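Local coordinates for protein extracellular invertase (Aspergillus kawachii, PDB 5XH8) that hydrolyses beta-fructofuranosides, probably sucrose above all, and has high transfructosylation activity, which is consistent with the making of fructooligosaccharides such as 1-kestose, at residues Leu33-Gln38 with Tyr76-Gln81; Pro42-Thr47 with Pro111-Thr116; Gly57-Gly62 with Val97-Val102. All coordinates share one frame; numbering follows the deposited sequence.

How the contacts relate
The contacts illustrate how the chemistry of a contact follows its depth in a beta-propeller. Contact 1 lies at the surface, where a proline in the loop ahead of strand 37-47 meets the carboxylate of Asp78, in strand 77-78, and a carbonyl just after it. Contact 2 is buried and purely apolar; it sets strand 37-47 against strand 112-118 of the neighbouring four-stranded sheet. Contact 3, partly buried and mixed, joins strand 54-60 and the turn after it to strand 96-103 through a leucine and a water. Contacts 2 and 3 span the same two sheets. Contact 1 joins the flanks of two strands of one sheet, and Gln38 ties it to His60 and Asp61 of contact 3.

Contact 1. Residues Leu33-Gln38 with Tyr76-Gln81; sequences LPPNGQ and YQDLNQ
Pro35 is the one residue of Leu33-Gln38 with substantial contact here, and it meets Asp78 and Gln81 through the outer carbons of its pyrrolidine ring. The van der Waals part is small. CG of Pro35 lies 3.9 Å from OD1 of Asp78, and the same carbon comes within 3.8 Å of the backbone O of Gln81. One corner of the ring thus faces three oxygens, both of the Asp78 carboxylate and the carbonyl of Gln81, while Pro35 CD lies alongside at 4.0 Å from Asp78 OD1. The two side chains pass each other head to tail. Asp78 reaches the proline because its CG stands beside the backbone N, anti to the carbonyl carbon (chi1 -68°). The side chain of Gln81 turns elsewhere; its share is essentially backbone.

The ionic part is supplied from outside. Arg603, in the C-terminal region, forms a salt bridge with OD1 of Asp78 through NH2, and NH2 also donates to the backbone O of Leu33. The arginine touches Pro35 as well, so it links the two segments where their own atoms make no polar bond. Strands 37-47, 54-60, 65-70 and 77-78 form an antiparallel meander, as in a propeller blade, so the contact links the approach to its first strand with its fourth.

Chemically, the ring of Pro35 offers only carbon, and cohesion probably rests more on the charge pairing with Arg603.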
ATOM      1  N   LEU A  33     -28.960 -17.837  -0.975  1.00 20.69           N
ATOM      2  CA  LEU A  33     -29.034 -16.505  -0.444  1.00 21.14           C
ATOM      3  C   LEU A  33     -28.821 -16.608   1.076  1.00 20.74           C
ATOM      4  O   LEU A  33     -29.033 -17.667   1.646  1.00 21.15           O
ATOM      5  CB  LEU A  33     -30.383 -15.844  -0.821  1.00 20.90           C
ATOM      6  CG  LEU A  33     -31.669 -16.174  -0.070  1.00 21.04           C
ATOM      7  CD1 LEU A  33     -32.801 -15.292  -0.598  1.00 21.62           C
ATOM      8  CD2 LEU A  33     -32.051 -17.656  -0.164  1.00 22.40           C
ATOM      9  N   PRO A  34     -28.414 -15.516   1.735  1.00 20.38           N
ATOM     10  CA  PRO A  34     -28.143 -15.600   3.178  1.00 21.85           C
ATOM     11  C   PRO A  34     -29.413 -15.850   4.005  1.00 22.76           C
ATOM     12  O   PRO A  34     -30.531 -15.768   3.465  1.00 22.03           O
ATOM     13  CB  PRO A  34     -27.530 -14.226   3.507  1.00 21.47           C
ATOM     14  CG  PRO A  34     -27.988 -13.332   2.397  1.00 21.36           C
ATOM     15  CD  PRO A  34     -28.125 -14.190   1.193  1.00 20.66           C
ATOM     16  N   PRO A  35     -29.244 -16.141   5.312  1.00 23.11           N
ATOM     17  CA  PRO A  35     -30.408 -16.332   6.178  1.00 23.37           C
ATOM     18  C   PRO A  35     -31.339 -15.126   6.199  1.00 22.95           C
ATOM     19  O   PRO A  35     -32.550 -15.298   6.278  1.00 23.58           O
ATOM     20  CB  PRO A  35     -29.791 -16.613   7.550  1.00 23.63           C
ATOM     21  CG  PRO A  35     -28.449 -17.187   7.233  1.00 24.20           C
ATOM     22  CD  PRO A  35     -27.988 -16.383   6.040  1.00 23.91           C
ATOM     23  N   ASN A  36     -30.772 -13.928   6.065  1.00 23.82           N
ATOM     24  CA  ASN A  36     -31.542 -12.695   5.883  1.00 23.93           C
ATOM     25  C   ASN A  36     -30.621 -11.630   5.336  1.00 23.44           C
ATOM     26  O   ASN A  36     -29.432 -11.896   5.134  1.00 23.42           O
ATOM     27  CB  ASN A  36     -32.101 -12.240   7.225  1.00 26.60           C
ATOM     28  CG  ASN A  36     -31.018 -12.135   8.291  1.00 28.82           C
ATOM     29  OD1 ASN A  36     -29.959 -11.540   8.089  1.00 27.31           O
ATOM     30  ND2 ASN A  36     -31.266 -12.759   9.408  1.00 32.82           N
ATOM     31  N   GLY A  37     -31.148 -10.420   5.116  1.00 20.67           N
ATOM     32  CA  GLY A  37     -30.326  -9.303   4.685  1.00 20.87           C
ATOM     33  C   GLY A  37     -29.892  -9.407   3.221  1.00 20.70           C
ATOM     34  O   GLY A  37     -30.494 -10.107   2.405  1.00 19.84           O
ATOM     35  N   GLN A  38     -28.833  -8.695   2.892  1.00 21.42           N
ATOM     36  CA  GLN A  38     -28.487  -8.419   1.494  1.00 21.27           C
ATOM     37  C   GLN A  38     -27.356  -9.342   1.049  1.00 21.40           C
ATOM     38  O   GLN A  38     -26.426  -9.638   1.824  1.00 20.46           O
ATOM     39  CB  GLN A  38     -28.065  -6.943   1.353  1.00 21.49           C
ATOM     40  CG  GLN A  38     -27.879  -6.445  -0.081  1.00 21.90           C
ATOM     41  CD  GLN A  38     -26.455  -6.547  -0.584  1.00 22.97           C
ATOM     42  OE1 GLN A  38     -25.578  -7.184   0.031  1.00 23.07           O
ATOM     43  NE2 GLN A  38     -26.201  -5.905  -1.705  1.00 23.61           N
ATOM     44  N   TYR A  76     -27.389 -26.761   0.833  1.00 23.29           N
ATOM     45  CA  TYR A  76     -26.320 -25.986   1.467  1.00 23.71           C
ATOM     46  C   TYR A  76     -26.457 -25.941   2.976  1.00 24.46           C
ATOM     47  O   TYR A  76     -27.572 -26.044   3.514  1.00 25.33           O
ATOM     48  CB  TYR A  76     -26.300 -24.554   0.896  1.00 21.99           C
ATOM     49  CG  TYR A  76     -26.161 -24.548  -0.593  1.00 21.67           C
ATOM     50  CD1 TYR A  76     -27.279 -24.670  -1.409  1.00 22.19           C
ATOM     51  CD2 TYR A  76     -24.903 -24.480  -1.208  1.00 21.64           C
ATOM     52  CE1 TYR A  76     -27.165 -24.703  -2.786  1.00 21.94           C
ATOM     53  CE2 TYR A  76     -24.783 -24.503  -2.592  1.00 21.23           C
ATOM     54  CZ  TYR A  76     -25.920 -24.611  -3.381  1.00 21.26           C
ATOM     55  OH  TYR A  76     -25.840 -24.625  -4.761  1.00 22.80           O
ATOM     56  N   GLN A  77     -25.319 -25.760   3.641  1.00 24.99           N
ATOM     57  CA  GLN A  77     -25.230 -25.530   5.081  1.00 27.18           C
ATOM     58  C   GLN A  77     -24.477 -24.216   5.310  1.00 26.27           C
ATOM     59  O   GLN A  77     -23.339 -24.052   4.844  1.00 25.45           O
ATOM     60  CB  GLN A  77     -24.427 -26.646   5.771  1.00 30.45           C
ATOM     61  CG  GLN A  77     -25.202 -27.891   6.130  1.00 36.36           C
ATOM     62  CD  GLN A  77     -25.767 -28.655   4.932  1.00 41.87           C
ATOM     63  OE1 GLN A  77     -25.096 -28.862   3.892  1.00 42.17           O
ATOM     64  NE2 GLN A  77     -27.023 -29.108   5.081  1.00 43.56           N
ATOM     65  N   ASP A  78     -25.060 -23.322   6.094  1.00 24.32           N
ATOM     66  CA  ASP A  78     -24.391 -22.081   6.454  1.00 25.14           C
ATOM     67  C   ASP A  78     -23.106 -22.338   7.240  1.00 25.78           C
ATOM     68  O   ASP A  78     -23.058 -23.250   8.041  1.00 25.34           O
ATOM     69  CB  ASP A  78     -25.302 -21.208   7.303  1.00 24.77           C
ATOM     70  CG  ASP A  78     -26.477 -20.680   6.521  1.00 24.99           C
ATOM     71  OD1 ASP A  78     -26.247 -19.936   5.537  1.00 23.02           O
ATOM     72  OD2 ASP A  78     -27.618 -21.077   6.863  1.00 25.69           O
ATOM     73  N   LEU A  79     -22.084 -21.518   6.998  1.00 24.73           N
ATOM     74  CA  LEU A  79     -20.972 -21.378   7.918  1.00 25.22           C
ATOM     75  C   LEU A  79     -21.276 -20.192   8.799  1.00 24.78           C
ATOM     76  O   LEU A  79     -21.833 -19.204   8.322  1.00 24.60           O
ATOM     77  CB  LEU A  79     -19.644 -21.227   7.168  1.00 24.47           C
ATOM     78  CG  LEU A  79     -19.285 -22.466   6.339  1.00 26.36           C
ATOM     79  CD1 LEU A  79     -18.183 -22.171   5.325  1.00 26.85           C
ATOM     80  CD2 LEU A  79     -18.903 -23.667   7.203  1.00 27.05           C
ATOM     81  N   ASN A  80     -20.944 -20.296  10.087  1.00 26.67           N
ATOM     82  CA  ASN A  80     -21.162 -19.207  11.070  1.00 29.85           C
ATOM     83  C   ASN A  80     -22.561 -18.687  11.163  1.00 30.48           C
ATOM     84  O   ASN A  80     -22.737 -17.493  11.441  1.00 31.88           O
ATOM     85  CB  ASN A  80     -20.348 -17.958  10.732  1.00 33.40           C
ATOM     86  CG  ASN A  80     -18.910 -18.239  10.532  1.00 34.45           C
ATOM     87  OD1 ASN A  80     -18.298 -17.716   9.611  1.00 40.01           O
ATOM     88  ND2 ASN A  80     -18.350 -19.048  11.394  1.00 35.95           N
ATOM     89  N   GLN A  81     -23.544 -19.528  10.883  1.00 29.97           N
ATOM     90  CA  GLN A  81     -24.934 -19.098  10.855  1.00 34.05           C
ATOM     91  C   GLN A  81     -25.148 -17.889   9.943  1.00 30.52           C
ATOM     92  O   GLN A  81     -26.028 -17.062  10.202  1.00 29.37           O
ATOM     93  CB  GLN A  81     -25.424 -18.793  12.281  1.00 39.67           C
ATOM     94  CG  GLN A  81     -25.017 -19.824  13.331  1.00 45.56           C
ATOM     95  CD  GLN A  81     -25.408 -19.369  14.723  1.00 52.18           C
ATOM     96  OE1 GLN A  81     -24.562 -18.936  15.509  1.00 56.45           O
ATOM     97  NE2 GLN A  81     -26.703 -19.417  15.015  1.00 53.00           N
TER

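Contact 2. Residues Pro42-Thr47 with Pro111-Thr116; sequences PCLHYT and PTLLYT
The tight part of this contact is the meeting of Tyr46 with Pro111. CB of the proline sits over one face of the phenol ring, 4.0 Å from its centroid and 28° off the ring normal, as a CH-pi contact. It lies toward the CE2 and CZ side, and the neighbouring Pro111 CG closes to 3.4 Å from Tyr46 CE2. Pro111 CG also lies 3.7 Å from Tyr46 OH, so the proline follows the far end of the ring. Tyr46 has its CG between its backbone N and carbonyl carbon (chi1 70°), a torsion that directs the ring toward Pro111. Tyr46 also stacks with the His55 ring.

Such side-chain packing between strands of different sheets joins neighbouring blades in the beta-propeller of family 32 enzymes. Here strand 37-47 faces strand 112-118, and Val102 of strand 96-103 touches Tyr46 and Pro111 as well as both leucines.

The other end is looser, though also buried. Leu44 and Leu113 meet at about a right angle through a single pair of methyl groups, with Leu44 CD1 4.2 Å from Leu113 CD1. In both, CG extends anti to the backbone N, which brings the two branches together.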
ATOM      1  N   PRO A  42     -21.242 -12.918  -5.772  1.00 18.76           N
ATOM      2  CA  PRO A  42     -20.656 -14.149  -5.286  1.00 19.12           C
ATOM      3  C   PRO A  42     -19.121 -14.087  -5.478  1.00 19.73           C
ATOM      4  O   PRO A  42     -18.640 -13.335  -6.315  1.00 19.22           O
ATOM      5  CB  PRO A  42     -21.296 -15.213  -6.172  1.00 19.42           C
ATOM      6  CG  PRO A  42     -21.530 -14.498  -7.467  1.00 19.64           C
ATOM      7  CD  PRO A  42     -21.917 -13.106  -7.070  1.00 19.06           C
ATOM      8  N   CYS A  43     -18.386 -14.829  -4.661  1.00 20.40           N
ATOM      9  CA  CYS A  43     -16.925 -14.900  -4.755  1.00 20.93           C
ATOM     10  C   CYS A  43     -16.461 -15.988  -3.805  1.00 20.93           C
ATOM     11  O   CYS A  43     -17.286 -16.708  -3.224  1.00 20.84           O
ATOM     12  CB  CYS A  43     -16.266 -13.535  -4.417  1.00 22.06           C
ATOM     13  SG  CYS A  43     -16.705 -12.858  -2.808  1.00 23.34           S
ATOM     14  N   LEU A  44     -15.148 -16.170  -3.708  1.00 20.99           N
ATOM     15  CA  LEU A  44     -14.524 -16.997  -2.675  1.00 22.12           C
ATOM     16  C   LEU A  44     -14.751 -18.519  -2.824  1.00 23.39           C
ATOM     17  O   LEU A  44     -14.200 -19.283  -2.021  1.00 26.26           O
ATOM     18  CB  LEU A  44     -14.942 -16.492  -1.263  1.00 22.69           C
ATOM     19  CG  LEU A  44     -14.462 -17.192   0.022  1.00 24.40           C
ATOM     20  CD1 LEU A  44     -14.092 -16.200   1.112  1.00 26.15           C
ATOM     21  CD2 LEU A  44     -15.496 -18.168   0.542  1.00 26.01           C
ATOM     22  N   HIS A  45     -15.454 -18.970  -3.869  1.00 22.16           N
ATOM     23  CA  HIS A  45     -15.816 -20.386  -3.996  1.00 22.64           C
ATOM     24  C   HIS A  45     -14.565 -21.290  -4.021  1.00 23.47           C
ATOM     25  O   HIS A  45     -13.554 -20.925  -4.621  1.00 25.70           O
ATOM     26  CB  HIS A  45     -16.561 -20.713  -5.303  1.00 23.01           C
ATOM     27  CG  HIS A  45     -17.693 -19.811  -5.663  1.00 23.37           C
ATOM     28  ND1 HIS A  45     -18.601 -19.328  -4.742  1.00 24.32           N
ATOM     29  CD2 HIS A  45     -18.126 -19.385  -6.871  1.00 23.20           C
ATOM     30  CE1 HIS A  45     -19.504 -18.587  -5.354  1.00 23.50           C
ATOM     31  NE2 HIS A  45     -19.250 -18.623  -6.653  1.00 24.77           N
ATOM     32  N   TYR A  46     -14.637 -22.463  -3.408  1.00 23.54           N
ATOM     33  CA  TYR A  46     -13.550 -23.434  -3.538  1.00 24.73           C
ATOM     34  C   TYR A  46     -13.961 -24.817  -3.115  1.00 23.95           C
ATOM     35  O   TYR A  46     -14.796 -24.980  -2.223  1.00 24.25           O
ATOM     36  CB  TYR A  46     -12.306 -23.013  -2.736  1.00 23.58           C
ATOM     37  CG  TYR A  46     -12.434 -23.070  -1.222  1.00 23.51           C
ATOM     38  CD1 TYR A  46     -13.094 -22.066  -0.506  1.00 23.23           C
ATOM     39  CD2 TYR A  46     -11.872 -24.134  -0.485  1.00 23.48           C
ATOM     40  CE1 TYR A  46     -13.182 -22.104   0.886  1.00 23.38           C
ATOM     41  CE2 TYR A  46     -11.956 -24.174   0.903  1.00 23.52           C
ATOM     42  CZ  TYR A  46     -12.616 -23.158   1.591  1.00 24.09           C
ATOM     43  OH  TYR A  46     -12.710 -23.205   2.985  1.00 25.12           O
ATOM     44  N   THR A  47     -13.354 -25.810  -3.752  1.00 23.88           N
ATOM     45  CA  THR A  47     -13.425 -27.176  -3.279  1.00 25.40           C
ATOM     46  C   THR A  47     -12.312 -27.378  -2.273  1.00 25.03           C
ATOM     47  O   THR A  47     -11.146 -27.193  -2.595  1.00 26.54           O
ATOM     48  CB  THR A  47     -13.254 -28.190  -4.419  1.00 25.95           C
ATOM     49  OG1 THR A  47     -14.181 -27.892  -5.469  1.00 27.45           O
ATOM     50  CG2 THR A  47     -13.486 -29.594  -3.926  1.00 25.66           C
ATOM     51  N   PRO A 111      -6.829 -23.143   2.482  1.00 25.25           N
ATOM     52  CA  PRO A 111      -7.506 -22.274   1.523  1.00 24.20           C
ATOM     53  C   PRO A 111      -6.992 -20.845   1.709  1.00 23.19           C
ATOM     54  O   PRO A 111      -6.952 -20.329   2.848  1.00 22.30           O
ATOM     55  CB  PRO A 111      -8.988 -22.393   1.910  1.00 26.61           C
ATOM     56  CG  PRO A 111      -9.089 -23.665   2.707  1.00 26.64           C
ATOM     57  CD  PRO A 111      -7.776 -23.807   3.399  1.00 25.29           C
ATOM     58  N   THR A 112      -6.519 -20.261   0.624  1.00 22.54           N
ATOM     59  CA  THR A 112      -5.812 -18.991   0.673  1.00 22.15           C
ATOM     60  C   THR A 112      -6.593 -18.001  -0.190  1.00 21.40           C
ATOM     61  O   THR A 112      -6.707 -18.170  -1.386  1.00 20.24           O
ATOM     62  CB  THR A 112      -4.351 -19.166   0.216  1.00 23.37           C
ATOM     63  OG1 THR A 112      -3.660 -20.022   1.151  1.00 22.93           O
ATOM     64  CG2 THR A 112      -3.644 -17.822   0.160  1.00 22.70           C
ATOM     65  N   LEU A 113      -7.158 -16.986   0.453  1.00 21.42           N
ATOM     66  CA  LEU A 113      -7.976 -15.963  -0.219  1.00 21.23           C
ATOM     67  C   LEU A 113      -7.105 -14.800  -0.662  1.00 21.41           C
ATOM     68  O   LEU A 113      -6.409 -14.195   0.166  1.00 21.28           O
ATOM     69  CB  LEU A 113      -9.044 -15.438   0.745  1.00 20.62           C
ATOM     70  CG  LEU A 113      -9.888 -14.248   0.284  1.00 20.20           C
ATOM     71  CD1 LEU A 113     -10.787 -14.633  -0.858  1.00 21.26           C
ATOM     72  CD2 LEU A 113     -10.704 -13.715   1.456  1.00 21.03           C
ATOM     73  N   LEU A 114      -7.159 -14.484  -1.955  1.00 20.22           N
ATOM     74  CA  LEU A 114      -6.634 -13.239  -2.485  1.00 20.45           C
ATOM     75  C   LEU A 114      -7.840 -12.346  -2.807  1.00 19.88           C
ATOM     76  O   LEU A 114      -8.683 -12.717  -3.620  1.00 20.29           O
ATOM     77  CB  LEU A 114      -5.798 -13.492  -3.747  1.00 20.75           C
ATOM     78  CG  LEU A 114      -5.144 -12.279  -4.411  1.00 21.48           C
ATOM     79  CD1 LEU A 114      -4.141 -11.597  -3.502  1.00 21.79           C
ATOM     80  CD2 LEU A 114      -4.473 -12.685  -5.713  1.00 22.67           C
ATOM     81  N   TYR A 115      -7.901 -11.162  -2.202  1.00 19.68           N
ATOM     82  CA  TYR A 115      -9.089 -10.312  -2.295  1.00 18.88           C
ATOM     83  C   TYR A 115      -8.749  -8.842  -2.358  1.00 19.08           C
ATOM     84  O   TYR A 115      -7.629  -8.415  -1.984  1.00 18.16           O
ATOM     85  CB  TYR A 115     -10.014 -10.575  -1.099  1.00 19.65           C
ATOM     86  CG  TYR A 115      -9.554  -9.981   0.234  1.00 19.10           C
ATOM     87  CD1 TYR A 115      -8.600 -10.628   1.017  1.00 19.23           C
ATOM     88  CD2 TYR A 115     -10.076  -8.784   0.702  1.00 18.74           C
ATOM     89  CE1 TYR A 115      -8.180 -10.088   2.224  1.00 19.92           C
ATOM     90  CE2 TYR A 115      -9.645  -8.229   1.901  1.00 19.53           C
ATOM     91  CZ  TYR A 115      -8.699  -8.886   2.663  1.00 19.13           C
ATOM     92  OH  TYR A 115      -8.302  -8.357   3.863  1.00 18.71           O
ATOM     93  N   THR A 116      -9.716  -8.059  -2.817  1.00 17.80           N
ATOM     94  CA  THR A 116      -9.519  -6.620  -2.898  1.00 18.18           C
ATOM     95  C   THR A 116      -9.832  -5.973  -1.552  1.00 18.48           C
ATOM     96  O   THR A 116     -10.985  -5.953  -1.104  1.00 19.10           O
ATOM     97  CB  THR A 116     -10.323  -5.955  -4.019  1.00 18.48           C
ATOM     98  OG1 THR A 116      -9.919  -6.502  -5.283  1.00 20.01           O
ATOM     99  CG2 THR A 116     -10.048  -4.442  -4.036  1.00 18.00           C
TER

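Contact 3. Residues Gly57-Gly62 with Val97-Val102. With ACT (acetate ion), chain I.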
ATOM      1  N   GLY A  57     -19.290 -18.581  -1.666  1.00 20.03           N
ATOM      2  CA  GLY A  57     -19.114 -17.329  -0.934  1.00 19.93           C
ATOM      3  C   GLY A  57     -19.875 -16.228  -1.639  1.00 19.02           C
ATOM      4  O   GLY A  57     -20.231 -16.359  -2.812  1.00 19.77           O
ATOM      5  N   PHE A  58     -20.125 -15.148  -0.920  1.00 18.89           N
ATOM      6  CA  PHE A  58     -20.824 -13.978  -1.467  1.00 19.81           C
ATOM      7  C   PHE A  58     -20.672 -12.787  -0.530  1.00 19.19           C
ATOM      8  O   PHE A  58     -20.596 -12.956   0.684  1.00 20.05           O
ATOM      9  CB  PHE A  58     -22.319 -14.266  -1.742  1.00 19.81           C
ATOM     10  CG  PHE A  58     -22.988 -15.044  -0.654  1.00 20.29           C
ATOM     11  CD1 PHE A  58     -23.459 -14.406   0.481  1.00 21.33           C
ATOM     12  CD2 PHE A  58     -23.117 -16.415  -0.749  1.00 20.40           C
ATOM     13  CE1 PHE A  58     -24.047 -15.138   1.513  1.00 22.79           C
ATOM     14  CE2 PHE A  58     -23.707 -17.147   0.260  1.00 20.92           C
ATOM     15  CZ  PHE A  58     -24.167 -16.513   1.404  1.00 21.63           C
ATOM     16  N   LEU A  59     -20.613 -11.588  -1.103  1.00 19.85           N
ATOM     17  CA  LEU A  59     -20.697 -10.354  -0.313  1.00 20.55           C
ATOM     18  C   LEU A  59     -22.025 -10.338   0.431  1.00 19.81           C
ATOM     19  O   LEU A  59     -23.030 -10.814  -0.090  1.00 19.22           O
ATOM     20  CB  LEU A  59     -20.596  -9.121  -1.208  1.00 22.89           C
ATOM     21  CG  LEU A  59     -19.295  -8.933  -2.007  1.00 23.56           C
ATOM     22  CD1 LEU A  59     -19.240  -7.526  -2.549  1.00 23.49           C
ATOM     23  CD2 LEU A  59     -18.065  -9.230  -1.163  1.00 25.25           C
ATOM     24  N   HIS A  60     -22.004  -9.856   1.674  1.00 20.50           N
ATOM     25  CA  HIS A  60     -23.170  -9.902   2.554  1.00 20.38           C
ATOM     26  C   HIS A  60     -23.243  -8.589   3.332  1.00 21.20           C
ATOM     27  O   HIS A  60     -22.293  -8.196   4.029  1.00 19.77           O
ATOM     28  CB  HIS A  60     -23.096 -11.115   3.488  1.00 20.95           C
ATOM     29  CG  HIS A  60     -24.279 -11.282   4.384  1.00 21.62           C
ATOM     30  ND1 HIS A  60     -25.568 -10.988   3.981  1.00 21.61           N
ATOM     31  CD2 HIS A  60     -24.379 -11.763   5.646  1.00 21.02           C
ATOM     32  CE1 HIS A  60     -26.406 -11.287   4.952  1.00 20.95           C
ATOM     33  NE2 HIS A  60     -25.718 -11.751   5.974  1.00 21.18           N
ATOM     34  N   ASP A  61     -24.351  -7.878   3.131  1.00 22.34           N
ATOM     35  CA  ASP A  61     -24.673  -6.632   3.844  1.00 22.10           C
ATOM     36  C   ASP A  61     -23.622  -5.541   3.691  1.00 22.97           C
ATOM     37  O   ASP A  61     -23.446  -4.705   4.570  1.00 23.09           O
ATOM     38  CB  ASP A  61     -24.958  -6.947   5.310  1.00 23.10           C
ATOM     39  CG  ASP A  61     -26.316  -7.645   5.496  1.00 23.85           C
ATOM     40  OD1 ASP A  61     -27.257  -7.290   4.765  1.00 22.89           O
ATOM     41  OD2 ASP A  61     -26.441  -8.540   6.350  1.00 24.24           O
ATOM     42  N   GLY A  62     -22.901  -5.559   2.581  1.00 21.41           N
ATOM     43  CA  GLY A  62     -21.841  -4.566   2.372  1.00 23.43           C
ATOM     44  C   GLY A  62     -20.727  -4.602   3.398  1.00 22.63           C
ATOM     45  O   GLY A  62     -20.026  -3.607   3.568  1.00 23.25           O
ATOM     46  N   VAL A  97     -14.260  -4.664   2.244  1.00 19.56           N
ATOM     47  CA  VAL A  97     -13.784  -5.905   1.682  1.00 19.98           C
ATOM     48  C   VAL A  97     -14.532  -6.096   0.374  1.00 19.86           C
ATOM     49  O   VAL A  97     -15.771  -6.208   0.368  1.00 19.53           O
ATOM     50  CB  VAL A  97     -14.080  -7.097   2.596  1.00 20.54           C
ATOM     51  CG1 VAL A  97     -13.825  -8.437   1.871  1.00 20.78           C
ATOM     52  CG2 VAL A  97     -13.246  -7.005   3.861  1.00 21.63           C
ATOM     53  N   PHE A  98     -13.782  -6.131  -0.724  1.00 19.09           N
ATOM     54  CA  PHE A  98     -14.337  -6.400  -2.054  1.00 19.17           C
ATOM     55  C   PHE A  98     -14.067  -7.870  -2.425  1.00 19.67           C
ATOM     56  O   PHE A  98     -13.592  -8.664  -1.600  1.00 19.31           O
ATOM     57  CB  PHE A  98     -13.765  -5.395  -3.069  1.00 19.61           C
ATOM     58  CG  PHE A  98     -14.460  -4.031  -3.108  1.00 20.40           C
ATOM     59  CD1 PHE A  98     -15.448  -3.635  -2.171  1.00 20.88           C
ATOM     60  CD2 PHE A  98     -14.079  -3.111  -4.079  1.00 19.77           C
ATOM     61  CE1 PHE A  98     -16.022  -2.366  -2.245  1.00 21.94           C
ATOM     62  CE2 PHE A  98     -14.661  -1.845  -4.145  1.00 21.27           C
ATOM     63  CZ  PHE A  98     -15.639  -1.477  -3.244  1.00 21.02           C
ATOM     64  N   ASP A  99     -14.402  -8.250  -3.652  1.00 19.85           N
ATOM     65  CA  ASP A  99     -14.368  -9.644  -4.059  1.00 20.34           C
ATOM     66  C   ASP A  99     -12.954 -10.231  -3.981  1.00 20.29           C
ATOM     67  O   ASP A  99     -11.972  -9.525  -4.160  1.00 20.05           O
ATOM     68  CB  ASP A  99     -14.855  -9.798  -5.519  1.00 21.57           C
ATOM     69  CG  ASP A  99     -16.335  -9.473  -5.710  1.00 23.45           C
ATOM     70  OD1 ASP A  99     -17.100  -9.579  -4.722  1.00 25.23           O
ATOM     71  OD2 ASP A  99     -16.722  -9.125  -6.855  1.00 23.16           O
ATOM     72  N   GLY A 100     -12.891 -11.538  -3.770  1.00 19.36           N
ATOM     73  CA  GLY A 100     -11.660 -12.288  -3.866  1.00 20.64           C
ATOM     74  C   GLY A 100     -11.939 -13.711  -4.302  1.00 21.85           C
ATOM     75  O   GLY A 100     -13.120 -14.140  -4.384  1.00 21.54           O
ATOM     76  N   SER A 101     -10.854 -14.446  -4.553  1.00 20.66           N
ATOM     77  CA  SER A 101     -10.931 -15.839  -4.909  1.00 20.52           C
ATOM     78  C   SER A 101      -9.904 -16.641  -4.118  1.00 21.18           C
ATOM     79  O   SER A 101      -8.966 -16.076  -3.515  1.00 17.98           O
ATOM     80  CB  SER A 101     -10.735 -16.020  -6.423  1.00 21.60           C
ATOM     81  OG  SER A 101      -9.541 -15.411  -6.863  1.00 23.38           O
ATOM     82  N   VAL A 102     -10.099 -17.964  -4.133  1.00 20.78           N
ATOM     83  CA  VAL A 102      -9.365 -18.863  -3.253  1.00 21.89           C
ATOM     84  C   VAL A 102      -8.487 -19.851  -4.018  1.00 23.08           C
ATOM     85  O   VAL A 102      -8.958 -20.568  -4.920  1.00 22.96           O
ATOM     86  CB  VAL A 102     -10.326 -19.616  -2.317  1.00 21.60           C
ATOM     87  CG1 VAL A 102      -9.607 -20.731  -1.529  1.00 21.62           C
ATOM     88  CG2 VAL A 102     -11.000 -18.611  -1.380  1.00 21.21           C
TER
HETATM   89  C   ACT I 708     -26.843 -13.159   8.855  1.00 45.78           C
HETATM   90  O   ACT I 708     -27.648 -13.276   7.860  1.00 33.16           O
HETATM   91  OXT ACT I 708     -25.869 -12.342   8.885  1.00 48.95           O
HETATM   92  CH3 ACT I 708     -26.961 -13.995  10.086  1.00 45.10           C
HETATM   93  O   HOH W   1     -17.039  -4.474   3.136  1.00 21.90           O
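A water molecule bridges Gly62 and Val97: it accepts from the backbone N of Val97 at 2.9 Å and donates to the backbone O of Gly62 at 3.1 Å. This bridge is the polar link between the segments; their remaining contact is made by Leu59.

Leu59 sets its branch point against a carboxylate oxygen. Its CG is 3.6 Å from Asp99 OD1, with both methyls almost as near, so OD1 faces the fork of the leucine. The two side chains cross at about a right angle, and Leu59 CD2 also approaches Val97 O, at 4.1 Å. Asp99 has its CG beside the backbone N (chi1 -67°), which brings OD1 to the leucine, whereas OD2 lies close to the carboxylates of Asp41 and Asp171. The N of Asp99 is hydrogen-bonded to a bound glycerol, and this acid cluster is consistent with the sugar-binding pocket of family 32 enzymes.

His60 takes no part across the segments; its ring edge holds an acetate, probably from the crystallisation liquor, through a hydrogen bond from NE2 at 3.0 Å to OXT and a weak one to O. As ND1 bonds to Gln38 O, the imidazole may be doubly protonated.

Strands 57-60 and 97-102 run antiparallel, at 178° and 7.9 Å apart, packing one propeller sheet against the next: the first pairs with strands 37-47 and 65-70, the second with strand 112-118.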